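Local coordinates for protein putative phosphohydrolase (Shewanella amazonensis, PDB 3M1T) that is of unknown function but carries an HDOD domain related to the HD-type phosphohydrolases and probably takes part in signal transduction, at residues V11-L17 and L184-W189; R54-S58 and E269-A275; E112-I116 and A221-A225; E130-G135 and L214-L218. All coordinates share one frame; numbering follows the deposited sequence.

Interaction 1 (V11-L17 and L184-W189); sequences VDELPRL and LLAQSW
The indole of Trp189 is gripped by the extended chain Pro15-Leu17 at its edge and over one face. At the edge, NE1 of Trp189 donates a fairly straight hydrogen bond (161°) to Pro15 O, 3.0 Å away. The oxygen lies close to the ring plane, while the donor stands above the carbonyl plane of Pro15. Over the face, Leu17 points a methyl into the six-membered ring: CD2 sits 3.6 Å from the centroid of the Trp189 ring, 14° off its normal, a clear CH-pi contact. The opposite face rests on CD1 of Leu185 from its own helix, and that same methyl meets Pro15 CG at 3.9 Å. Trp189 is the first residue to leave helical geometry, and its CG stands anti to the carbonyl carbon (chi1 -73°), which lays the ring back over Leu185, one turn earlier. An alanine in place of Trp189 would probably leave Pro15 O without its indole donor and open a gap between Leu17 and Leu185.

Further out, a water donates to Pro15 O at 2.8 Å and also bonds Ser188 OG, giving the carbonyl a second partner. Leu14 holds the chain down on the same helix, its CD1 lying 3.8 Å from Ser188 CB and 3.9 Å from Leu184 CD2. The segment 11-17, a loop between helices 5-8 and 19-29, is thus laid across the end of helix 178-188. Leu144 of helix 140-148 backs Leu14, Pro15 and Leu185, and Ala94 of helix 79-94 touches both Leu17 and Trp189.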
loop_
_atom_site.group_PDB
_atom_site.type_symbol
_atom_site.label_atom_id
_atom_site.label_comp_id
_atom_site.label_asym_id
_atom_site.label_seq_id
_atom_site.Cartn_x
_atom_site.Cartn_y
_atom_site.Cartn_z
ATOM N N VAL A 11 -10.266 -6.992 16.523
ATOM C CA VAL A 11 -8.859 -7.362 16.707
ATOM C C VAL A 11 -8.610 -8.871 16.686
ATOM O O VAL A 11 -7.591 -9.331 16.128
ATOM C CB VAL A 11 -8.236 -6.737 17.977
ATOM C CG1 VAL A 11 -8.345 -5.229 17.931
ATOM C CG2 VAL A 11 -8.847 -7.325 19.254
ATOM N N ASP A 12 -9.530 -9.634 17.270
ATOM C CA ASP A 12 -9.396 -11.090 17.306
ATOM C C ASP A 12 -9.995 -11.774 16.100
ATOM O O ASP A 12 -9.980 -12.997 15.996
ATOM C CB ASP A 12 -9.928 -11.646 18.625
ATOM C CG ASP A 12 -11.411 -11.431 18.803
ATOM O OD1 ASP A 12 -12.055 -10.806 17.936
ATOM O OD2 ASP A 12 -11.928 -11.884 19.856
ATOM N N GLU A 13 -10.457 -10.983 15.150
ATOM C CA GLU A 13 -10.967 -11.509 13.896
ATOM C C GLU A 13 -10.013 -11.345 12.732
ATOM O O GLU A 13 -10.235 -11.913 11.667
ATOM C CB GLU A 13 -12.306 -10.836 13.597
ATOM C CG GLU A 13 -13.340 -11.250 14.630
ATOM C CD GLU A 13 -14.637 -10.452 14.500
ATOM O OE1 GLU A 13 -14.854 -9.829 13.450
ATOM O OE2 GLU A 13 -15.406 -10.462 15.479
ATOM N N LEU A 14 -8.951 -10.569 12.899
ATOM C CA LEU A 14 -8.103 -10.257 11.792
ATOM C C LEU A 14 -7.344 -11.502 11.344
ATOM O O LEU A 14 -7.027 -12.362 12.184
ATOM C CB LEU A 14 -7.053 -9.178 12.191
ATOM C CG LEU A 14 -7.614 -7.808 12.528
ATOM C CD1 LEU A 14 -6.535 -6.912 13.117
ATOM C CD2 LEU A 14 -8.187 -7.127 11.283
ATOM N N PRO A 15 -6.982 -11.545 10.089
ATOM C CA PRO A 15 -6.192 -12.652 9.628
ATOM C C PRO A 15 -4.829 -12.681 10.271
ATOM O O PRO A 15 -4.244 -11.622 10.546
ATOM C CB PRO A 15 -6.058 -12.393 8.154
ATOM C CG PRO A 15 -6.267 -11.008 7.993
ATOM C CD PRO A 15 -7.299 -10.631 8.988
ATOM N N ARG A 16 -4.362 -13.892 10.507
ATOM C CA ARG A 16 -3.097 -14.128 11.159
ATOM C C ARG A 16 -2.086 -14.587 10.135
ATOM O O ARG A 16 -2.385 -15.431 9.271
ATOM C CB ARG A 16 -3.244 -15.199 12.213
ATOM C CG ARG A 16 -3.644 -14.640 13.575
ATOM C CD ARG A 16 -2.649 -15.078 14.608
ATOM N NE ARG A 16 -3.309 -15.856 15.644
ATOM C CZ ARG A 16 -2.678 -16.679 16.478
ATOM N NH1 ARG A 16 -1.360 -16.854 16.402
ATOM N NH2 ARG A 16 -3.382 -17.355 17.391
ATOM N N LEU A 17 -0.878 -14.034 10.223
ATOM C CA LEU A 17 0.220 -14.517 9.391
ATOM C C LEU A 17 0.713 -15.871 9.889
ATOM O O LEU A 17 0.787 -16.104 11.089
ATOM C CB LEU A 17 1.364 -13.523 9.422
ATOM C CG LEU A 17 1.039 -12.152 8.825
ATOM C CD1 LEU A 17 2.289 -11.219 9.088
ATOM C CD2 LEU A 17 0.656 -12.308 7.331
ATOM N N LEU A 184 -5.461 -0.991 11.393
ATOM C CA LEU A 184 -5.487 -1.998 12.478
ATOM C C LEU A 184 -4.790 -3.256 12.058
ATOM O O LEU A 184 -4.044 -3.824 12.885
ATOM C CB LEU A 184 -6.931 -2.306 12.856
ATOM C CG LEU A 184 -7.102 -3.104 14.111
ATOM C CD1 LEU A 184 -6.809 -2.238 15.342
ATOM C CD2 LEU A 184 -8.512 -3.739 14.217
ATOM N N LEU A 185 -4.986 -3.710 10.830
ATOM C CA LEU A 185 -4.285 -4.908 10.288
ATOM C C LEU A 185 -2.776 -4.633 10.306
ATOM O O LEU A 185 -1.993 -5.486 10.760
ATOM C CB LEU A 185 -4.751 -5.262 8.871
ATOM C CG LEU A 185 -4.121 -6.525 8.292
ATOM C CD1 LEU A 185 -4.530 -7.761 9.129
ATOM C CD2 LEU A 185 -4.420 -6.677 6.830
ATOM N N ALA A 186 -2.371 -3.501 9.750
ATOM C CA ALA A 186 -0.932 -3.170 9.694
ATOM C C ALA A 186 -0.354 -3.160 11.083
ATOM O O ALA A 186 0.766 -3.639 11.287
ATOM C CB ALA A 186 -0.714 -1.839 8.990
ATOM N N GLN A 187 -1.060 -2.624 12.046
ATOM C CA GLN A 187 -0.617 -2.592 13.423
ATOM C C GLN A 187 -0.485 -4.034 13.960
ATOM O O GLN A 187 0.530 -4.410 14.586
ATOM C CB GLN A 187 -1.573 -1.798 14.267
ATOM C CG GLN A 187 -1.094 -1.574 15.678
ATOM C CD GLN A 187 -2.067 -0.729 16.425
ATOM O OE1 GLN A 187 -3.149 -1.227 16.788
ATOM N NE2 GLN A 187 -1.772 0.577 16.542
ATOM N N SER A 188 -1.499 -4.859 13.697
ATOM C CA SER A 188 -1.476 -6.235 14.177
ATOM C C SER A 188 -0.325 -7.044 13.581
ATOM O O SER A 188 0.235 -7.956 14.235
ATOM C CB SER A 188 -2.805 -6.884 13.837
ATOM O OG SER A 188 -2.920 -8.245 14.238
ATOM N N TRP A 189 0.011 -6.755 12.335
ATOM C CA TRP A 189 1.065 -7.416 11.603
ATOM C C TRP A 189 2.455 -6.786 11.869
ATOM O O TRP A 189 3.418 -7.176 11.237
ATOM C CB TRP A 189 0.778 -7.493 10.134
ATOM C CG TRP A 189 -0.280 -8.473 9.703
ATOM C CD1 TRP A 189 -1.022 -9.265 10.513
ATOM C CD2 TRP A 189 -0.678 -8.775 8.344
ATOM N NE1 TRP A 189 -1.875 -10.044 9.728
ATOM C CE2 TRP A 189 -1.681 -9.748 8.414
ATOM C CE3 TRP A 189 -0.325 -8.255 7.098
ATOM C CZ2 TRP A 189 -2.302 -10.259 7.269
ATOM C CZ3 TRP A 189 -0.948 -8.752 5.964
ATOM C CH2 TRP A 189 -1.914 -9.745 6.074
HETATM O O HOH W 1 -4.912 -8.525 16.131
HETATM O O HOH W 2 -3.028 -10.677 12.883
#

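Interaction 2 (R54-S58 and E269-A275); sequences RLANS and EMGKQLA
Leu55 and Leu274 form the close-packed half of this contact, methyl against methyl, with CD2 of Leu55 3.6 Å from CD2 of Leu274. The same Leu55 CD2 also lies 3.6 Å from the backbone oxygen of Met270, and 4.2 Å from CB of that selenomethionine. This side is buried: Leu274 leans on Trp107 and Phe111 of helix 103-124 and on Val92 of helix 79-94, while Met270 reaches Leu85 and Phe111.

Toward solvent the contact changes character, because the polar end of Arg54 hydrogen-bonds backbone oxygens. A bend at chi3 (-63°) turns the edge of its guanidinium to the carbonyls of Gln273 and Leu274, while Ala275 O lies over one face. NE donates to Gln273 O at 2.7 Å, almost head-on to that C=O. NH2 gives a hydrogen bond of 2.7 Å to Leu274 O, here from 46° out of the carbonyl plane. Both bonded oxygens lie in the guanidinium plane, and two bonds from neighbouring nitrogens fix how the group is rotated. The C-terminal carboxylate of exposed Ala275 is held more loosely: OXT stands 4.0 Å from Arg54 NH2, well out of the guanidinium plane, a long salt bridge with no N-H aimed at it.

The chemistry implies a greasy core with a charged rim, where one arginine satisfies two consecutive carbonyls and probably offsets the negative charge of the chain terminus as well.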
loop_
_atom_site.group_PDB
_atom_site.type_symbol
_atom_site.label_atom_id
_atom_site.label_comp_id
_atom_site.label_asym_id
_atom_site.label_seq_id
_atom_site.Cartn_x
_atom_site.Cartn_y
_atom_site.Cartn_z
ATOM N N ARG A 54 10.219 -12.185 -9.527
ATOM C CA ARG A 54 9.328 -11.696 -10.586
ATOM C C ARG A 54 9.034 -10.213 -10.457
ATOM O O ARG A 54 8.960 -9.490 -11.469
ATOM C CB ARG A 54 8.003 -12.448 -10.566
ATOM C CG ARG A 54 8.117 -13.894 -11.081
ATOM C CD ARG A 54 6.773 -14.441 -11.505
ATOM N NE ARG A 54 5.795 -14.534 -10.411
ATOM C CZ ARG A 54 5.797 -15.485 -9.464
ATOM N NH1 ARG A 54 6.734 -16.410 -9.441
ATOM N NH2 ARG A 54 4.839 -15.520 -8.544
ATOM N N LEU A 55 8.833 -9.763 -9.220
ATOM C CA LEU A 55 8.646 -8.328 -8.974
ATOM C C LEU A 55 9.918 -7.568 -9.295
ATOM O O LEU A 55 9.853 -6.484 -9.881
ATOM C CB LEU A 55 8.232 -8.048 -7.532
ATOM C CG LEU A 55 6.835 -8.551 -7.151
ATOM C CD1 LEU A 55 6.539 -8.179 -5.702
ATOM C CD2 LEU A 55 5.750 -7.995 -8.048
ATOM N N ALA A 56 11.058 -8.138 -8.945
ATOM C CA ALA A 56 12.338 -7.494 -9.174
ATOM C C ALA A 56 12.668 -7.426 -10.663
ATOM O O ALA A 56 13.418 -6.552 -11.068
ATOM C CB ALA A 56 13.443 -8.210 -8.455
ATOM N N ASN A 57 12.135 -8.349 -11.458
ATOM C CA ASN A 57 12.354 -8.312 -12.905
ATOM C C ASN A 57 11.330 -7.497 -13.726
ATOM O O ASN A 57 11.411 -7.476 -14.941
ATOM C CB ASN A 57 12.461 -9.748 -13.436
ATOM C CG ASN A 57 13.732 -10.437 -12.958
ATOM O OD1 ASN A 57 14.832 -9.908 -13.120
ATOM N ND2 ASN A 57 13.587 -11.615 -12.353
ATOM N N SER A 58 10.386 -6.831 -13.071
ATOM C CA SER A 58 9.432 -5.993 -13.794
ATOM C C SER A 58 10.007 -4.664 -14.327
ATOM O O SER A 58 9.317 -3.957 -15.072
ATOM C CB SER A 58 8.224 -5.726 -12.913
ATOM O OG SER A 58 7.528 -6.932 -12.713
ATOM N N GLU A 269 1.978 -3.484 -14.279
ATOM C CA GLU A 269 2.835 -4.554 -14.770
ATOM C C GLU A 269 3.331 -5.411 -13.607
ATOM O O GLU A 269 3.461 -6.627 -13.748
ATOM C CB GLU A 269 4.056 -4.013 -15.504
ATOM C CG GLU A 269 5.102 -5.096 -15.765
ATOM C CD GLU A 269 4.581 -6.199 -16.694
ATOM O OE1 GLU A 269 3.688 -5.903 -17.536
ATOM O OE2 GLU A 269 5.071 -7.351 -16.588
HETATM N N MSE A 270 3.644 -4.776 -12.477
HETATM C CA MSE A 270 4.040 -5.528 -11.268
HETATM C C MSE A 270 2.915 -6.428 -10.801
HETATM O O MSE A 270 3.157 -7.605 -10.464
HETATM C CB MSE A 270 4.517 -4.616 -10.151
HETATM C CG MSE A 270 5.919 -4.092 -10.381
HETATM SE SE MSE A 270 6.338 -2.721 -9.086
HETATM C CE MSE A 270 6.896 -3.971 -7.736
ATOM N N GLY A 271 1.689 -5.911 -10.813
ATOM C CA GLY A 271 0.513 -6.688 -10.440
ATOM C C GLY A 271 0.345 -7.934 -11.303
ATOM O O GLY A 271 -0.005 -9.001 -10.796
ATOM N N LYS A 272 0.626 -7.819 -12.596
ATOM C CA LYS A 272 0.522 -8.957 -13.494
ATOM C C LYS A 272 1.603 -10.029 -13.234
ATOM O O LYS A 272 1.450 -11.182 -13.650
ATOM C CB LYS A 272 0.546 -8.471 -14.961
ATOM C CG LYS A 272 -0.723 -7.691 -15.332
ATOM C CD LYS A 272 -0.800 -7.232 -16.820
ATOM C CE LYS A 272 -1.909 -6.188 -17.004
ATOM N N GLN A 273 2.710 -9.649 -12.609
ATOM C CA GLN A 273 3.796 -10.567 -12.330
ATOM C C GLN A 273 3.564 -11.374 -11.062
ATOM O O GLN A 273 4.337 -12.295 -10.775
ATOM C CB GLN A 273 5.120 -9.807 -12.204
ATOM C CG GLN A 273 5.607 -9.201 -13.490
ATOM C CD GLN A 273 6.002 -10.259 -14.506
ATOM O OE1 GLN A 273 5.990 -10.008 -15.709
ATOM N NE2 GLN A 273 6.363 -11.447 -14.020
ATOM N N LEU A 274 2.529 -11.062 -10.288
ATOM C CA LEU A 274 2.357 -11.735 -9.000
ATOM C C LEU A 274 2.055 -13.235 -9.126
ATOM O O LEU A 274 2.624 -14.075 -8.373
ATOM C CB LEU A 274 1.293 -11.033 -8.148
ATOM C CG LEU A 274 1.814 -9.699 -7.625
ATOM C CD1 LEU A 274 0.686 -8.966 -6.981
ATOM C CD2 LEU A 274 2.968 -9.831 -6.636
ATOM N N ALA A 275 1.171 -13.560 -10.064
ATOM C CA ALA A 275 0.677 -14.930 -10.248
ATOM C C ALA A 275 1.797 -15.850 -10.727
ATOM O O ALA A 275 2.779 -15.408 -11.348
ATOM C CB ALA A 275 -0.500 -14.944 -11.260
ATOM O OXT ALA A 275 1.756 -17.069 -10.487
#

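Interaction 3 (E112-I116 and A221-A225); sequences EVAII and AKQIA
After Glu112, whose carboxylate takes the backbone N-H groups of Gly265 and Met268, Val113 is the first residue to touch segment 221-225, and it does so with both branches. CG1 stands anti to the backbone N (chi1 167°) and comes within 3.9 Å of Ala221 CB. CG2 reaches one turn further along the partner helix, to Ala225 CB at 3.8 Å, passing over the backbone of Lys222 on the way. Lys222 itself points off to hydrogen-bond Gln202 through NZ. Ala114 and Ile115 face other neighbours, Phe132 of helix 128-137 among them, and Ile115 also meets Met263.

Ile116, one turn on from Val113, carries the rest. Its CG2 presses on Ala221 CB at 3.6 Å, and Ala221 CB also lies 3.7 Å from Val113 O, against the main chain. The longer branch of Ile116 extends across the partner, with CD1 3.7 Å from CG2 of Ile224 and 4.2 Å from Ala225 CB. An alanine at Ile116 would probably leave Ile224 without its mate here and open a gap beside Ala221. Leu260 of helix 256-263 borders both isoleucines, while Trp239 and Leu240 of helix 236-247 lie against Ile224.

The local axes pass 8.8 Å apart at 125°, a close approach consistent with the small Ala221 and Ala225 facing the partner. No hydrogen bond crosses between the segments: it is an apolar helix-helix crossing of the kind that builds the core of all-helical domains such as this HDOD fold.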
loop_
_atom_site.group_PDB
_atom_site.type_symbol
_atom_site.label_atom_id
_atom_site.label_comp_id
_atom_site.label_asym_id
_atom_site.label_seq_id
_atom_site.Cartn_x
_atom_site.Cartn_y
_atom_site.Cartn_z
ATOM N N GLU A 112 0.817 0.838 -8.300
ATOM C CA GLU A 112 0.822 2.177 -8.948
ATOM C C GLU A 112 0.890 3.242 -7.867
ATOM O O GLU A 112 1.743 4.138 -7.904
ATOM C CB GLU A 112 -0.419 2.429 -9.826
ATOM C CG GLU A 112 -0.442 1.746 -11.190
ATOM C CD GLU A 112 0.582 2.292 -12.186
ATOM O OE1 GLU A 112 0.734 3.557 -12.369
ATOM O OE2 GLU A 112 1.198 1.436 -12.863
ATOM N N VAL A 113 0.023 3.099 -6.861
ATOM C CA VAL A 113 0.023 4.015 -5.731
ATOM C C VAL A 113 1.369 3.977 -4.999
ATOM O O VAL A 113 1.940 5.016 -4.669
ATOM C CB VAL A 113 -1.163 3.750 -4.776
ATOM C CG1 VAL A 113 -1.008 4.486 -3.418
ATOM C CG2 VAL A 113 -2.519 4.090 -5.457
ATOM N N ALA A 114 1.877 2.783 -4.718
ATOM C CA ALA A 114 3.167 2.638 -4.048
ATOM C C ALA A 114 4.307 3.288 -4.779
ATOM O O ALA A 114 5.153 3.971 -4.192
ATOM C CB ALA A 114 3.458 1.125 -3.777
ATOM N N ILE A 115 4.343 3.103 -6.104
ATOM C CA ILE A 115 5.397 3.722 -6.919
ATOM C C ILE A 115 5.342 5.249 -6.878
ATOM O O ILE A 115 6.382 5.955 -6.752
ATOM C CB ILE A 115 5.320 3.184 -8.394
ATOM C CG1 ILE A 115 5.751 1.718 -8.453
ATOM C CG2 ILE A 115 6.113 4.113 -9.356
ATOM C CD1 ILE A 115 5.366 1.070 -9.809
ATOM N N ILE A 116 4.127 5.766 -6.967
ATOM C CA ILE A 116 3.899 7.200 -6.869
ATOM C C ILE A 116 4.332 7.723 -5.501
ATOM O O ILE A 116 5.091 8.685 -5.395
ATOM C CB ILE A 116 2.435 7.605 -7.182
ATOM C CG1 ILE A 116 2.046 7.262 -8.626
ATOM C CG2 ILE A 116 2.218 9.138 -6.910
ATOM C CD1 ILE A 116 0.530 7.178 -8.821
ATOM N N ALA A 221 -1.268 10.293 -4.024
ATOM C CA ALA A 221 -0.946 9.170 -4.910
ATOM C C ALA A 221 -2.232 8.460 -5.357
ATOM O O ALA A 221 -2.378 8.071 -6.525
ATOM C CB ALA A 221 0.024 8.205 -4.199
ATOM N N LYS A 222 -3.187 8.290 -4.432
ATOM C CA LYS A 222 -4.458 7.660 -4.779
ATOM C C LYS A 222 -5.251 8.426 -5.833
ATOM O O LYS A 222 -5.842 7.829 -6.714
ATOM C CB LYS A 222 -5.331 7.469 -3.544
ATOM C CG LYS A 222 -4.827 6.406 -2.600
ATOM C CD LYS A 222 -5.635 6.393 -1.329
ATOM C CE LYS A 222 -7.070 5.902 -1.526
ATOM N NZ LYS A 222 -7.902 6.110 -0.303
ATOM N N GLN A 223 -5.273 9.738 -5.660
ATOM C CA GLN A 223 -5.984 10.625 -6.591
ATOM C C GLN A 223 -5.308 10.611 -7.942
ATOM O O GLN A 223 -5.996 10.546 -8.980
ATOM C CB GLN A 223 -6.113 12.019 -5.999
ATOM C CG GLN A 223 -7.089 12.915 -6.862
ATOM C CD GLN A 223 -7.592 14.164 -6.203
ATOM O OE1 GLN A 223 -7.439 14.366 -5.000
ATOM N NE2 GLN A 223 -8.192 15.084 -7.025
ATOM N N ILE A 224 -3.983 10.591 -7.966
ATOM C CA ILE A 224 -3.223 10.561 -9.212
ATOM C C ILE A 224 -3.521 9.269 -9.947
ATOM O O ILE A 224 -3.813 9.249 -11.152
ATOM C CB ILE A 224 -1.704 10.682 -8.936
ATOM C CG1 ILE A 224 -1.337 12.091 -8.377
ATOM C CG2 ILE A 224 -0.900 10.318 -10.159
ATOM C CD1 ILE A 224 0.132 12.218 -7.942
ATOM N N ALA A 225 -3.492 8.162 -9.190
ATOM C CA ALA A 225 -3.720 6.852 -9.797
ATOM C C ALA A 225 -5.144 6.765 -10.323
ATOM O O ALA A 225 -5.356 6.213 -11.393
ATOM C CB ALA A 225 -3.446 5.712 -8.796
#

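Interaction 4 (E130-G135 and L214-L218); sequences EAFTCG and LAGML
Helices 128-137 and 213-227 cross in the middle of this all-helical HDOD protein, and Leu214 is the side chain that fills the angle between them. Its two methyls divide the work. CD2 lies 3.6 Å from Ala131 CA, and also reaches Cys134 CB at 4.0 Å, bridging one turn of the partner helix. CD1 meets the carboxylate end of Glu130, 3.6 Å from CD, an apolar touch on a charged group. Glu130 gets there with CG anti to its backbone N (chi1 175°) and the chain extended beyond, an arm that also lies against His194 and Leu195 of helix 193-200.

One turn along, Leu218 shares Cys134 with Leu214 and adds Gly135. CD1 rests on the sulfur of Cys134 at 3.7 Å, whereas CD2 lies over the bare backbone of Gly135, 3.9 Å from its CA. At the flank the selenium of Met217 approaches Ala131 CB to 3.8 Å, and this selenomethionine also borders Thr126 and Leu124.

The local axes are 10.1 Å apart at 60°; the two leucines and Met217 fill that separation from one side, against Ala131, Cys134, Gly135 and the arm of Glu130. No hydrogen bond joins the two segments; apolar contact predominates. Beyond them, Gly135 O accepts a hydrogen bond from His138 ND1, and Leu218 touches the same histidine. Helix 128-137 runs directly into His138, probably the counterpart of the HD-motif histidine. The contact is thus a helix-helix crossing beside that residue, as expected in the all-helical core of an HD-like domain.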
loop_
_atom_site.group_PDB
_atom_site.type_symbol
_atom_site.label_atom_id
_atom_site.label_comp_id
_atom_site.label_asym_id
_atom_site.label_seq_id
_atom_site.Cartn_x
_atom_site.Cartn_y
_atom_site.Cartn_z
ATOM N N GLU A 130 9.817 3.424 2.811
ATOM C CA GLU A 130 8.722 3.490 3.743
ATOM C C GLU A 130 7.420 3.878 3.034
ATOM O O GLU A 130 6.338 3.320 3.286
ATOM C CB GLU A 130 9.049 4.490 4.887
ATOM C CG GLU A 130 7.921 4.712 5.821
ATOM C CD GLU A 130 8.103 6.004 6.631
ATOM O OE1 GLU A 130 8.197 7.152 6.071
ATOM O OE2 GLU A 130 8.140 5.828 7.835
ATOM N N ALA A 131 7.502 4.863 2.129
ATOM C CA ALA A 131 6.318 5.291 1.401
ATOM C C ALA A 131 5.816 4.207 0.471
ATOM O O ALA A 131 4.618 3.993 0.344
ATOM C CB ALA A 131 6.631 6.592 0.603
ATOM N N PHE A 132 6.738 3.501 -0.164
ATOM C CA PHE A 132 6.340 2.375 -1.024
ATOM C C PHE A 132 5.544 1.342 -0.183
ATOM O O PHE A 132 4.460 0.870 -0.581
ATOM C CB PHE A 132 7.566 1.719 -1.679
ATOM C CG PHE A 132 7.201 0.642 -2.658
ATOM C CD1 PHE A 132 6.944 -0.647 -2.243
ATOM C CD2 PHE A 132 7.110 0.941 -4.010
ATOM C CE1 PHE A 132 6.566 -1.636 -3.188
ATOM C CE2 PHE A 132 6.774 -0.044 -4.965
ATOM C CZ PHE A 132 6.486 -1.313 -4.539
ATOM N N THR A 133 6.066 1.022 1.001
ATOM C CA THR A 133 5.400 0.043 1.830
ATOM C C THR A 133 4.035 0.489 2.288
ATOM O O THR A 133 3.093 -0.289 2.346
ATOM C CB THR A 133 6.323 -0.379 3.027
ATOM O OG1 THR A 133 7.493 -0.988 2.492
ATOM C CG2 THR A 133 5.633 -1.381 3.961
ATOM N N CYS A 134 3.911 1.760 2.628
ATOM C CA CYS A 134 2.639 2.324 2.980
ATOM C C CYS A 134 1.636 2.134 1.822
ATOM O O CYS A 134 0.515 1.740 2.061
ATOM C CB CYS A 134 2.827 3.792 3.347
ATOM S SG CYS A 134 1.433 4.486 4.281
ATOM N N GLY A 135 2.074 2.401 0.587
ATOM C CA GLY A 135 1.270 2.110 -0.563
ATOM C C GLY A 135 0.845 0.650 -0.680
ATOM O O GLY A 135 -0.349 0.371 -0.917
ATOM N N LEU A 214 3.001 10.614 5.383
ATOM C CA LEU A 214 2.598 9.420 4.672
ATOM C C LEU A 214 1.128 9.420 4.273
ATOM O O LEU A 214 0.805 9.011 3.166
ATOM C CB LEU A 214 2.939 8.155 5.475
ATOM C CG LEU A 214 4.404 7.802 5.488
ATOM C CD1 LEU A 214 4.580 6.687 6.555
ATOM C CD2 LEU A 214 4.887 7.197 4.094
ATOM N N ALA A 215 0.241 9.885 5.143
ATOM C CA ALA A 215 -1.164 9.979 4.812
ATOM C C ALA A 215 -1.367 10.977 3.671
ATOM O O ALA A 215 -2.157 10.694 2.802
ATOM C CB ALA A 215 -2.016 10.385 6.023
ATOM N N GLY A 216 -0.629 12.063 3.711
ATOM C CA GLY A 216 -0.715 13.076 2.632
ATOM C C GLY A 216 -0.256 12.482 1.321
ATOM O O GLY A 216 -0.873 12.705 0.257
HETATM N N MSE A 217 0.855 11.752 1.372
HETATM C CA MSE A 217 1.360 11.051 0.159
HETATM C C MSE A 217 0.330 10.084 -0.373
HETATM O O MSE A 217 0.098 9.995 -1.611
HETATM C CB MSE A 217 2.674 10.288 0.438
HETATM C CG MSE A 217 3.894 11.193 0.616
HETATM SE SE MSE A 217 5.464 10.204 0.957
HETATM C CE MSE A 217 5.789 10.655 2.813
ATOM N N LEU A 218 -0.266 9.254 0.511
ATOM C CA LEU A 218 -1.286 8.329 0.074
ATOM C C LEU A 218 -2.443 9.065 -0.588
ATOM O O LEU A 218 -2.922 8.679 -1.680
ATOM C CB LEU A 218 -1.836 7.428 1.180
ATOM C CG LEU A 218 -0.990 6.278 1.629
ATOM C CD1 LEU A 218 -1.742 5.645 2.827
ATOM C CD2 LEU A 218 -0.732 5.285 0.465
#

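How the interactions relate
From the N terminus, the loop 11-17 closes first, onto 184-189, tying the start of the chain to helix 178-188. Interaction 1 crosses all the others, since each of them opens before 184-189 and closes after it, but in space it touches none. The remaining three nest: interaction 4 (130-135 to 214-218) lies within interaction 3 (112-116 to 221-225), and both lie within interaction 2, which brings the C terminus back to helix 46-56. Interactions 3 and 4 share helix 213-227 and meet through Val113 and Leu218 and through Ala114 and Gly135. Met270 of interaction 2 packs on Ile115 and Phe132, joining the C-terminal end to this central group.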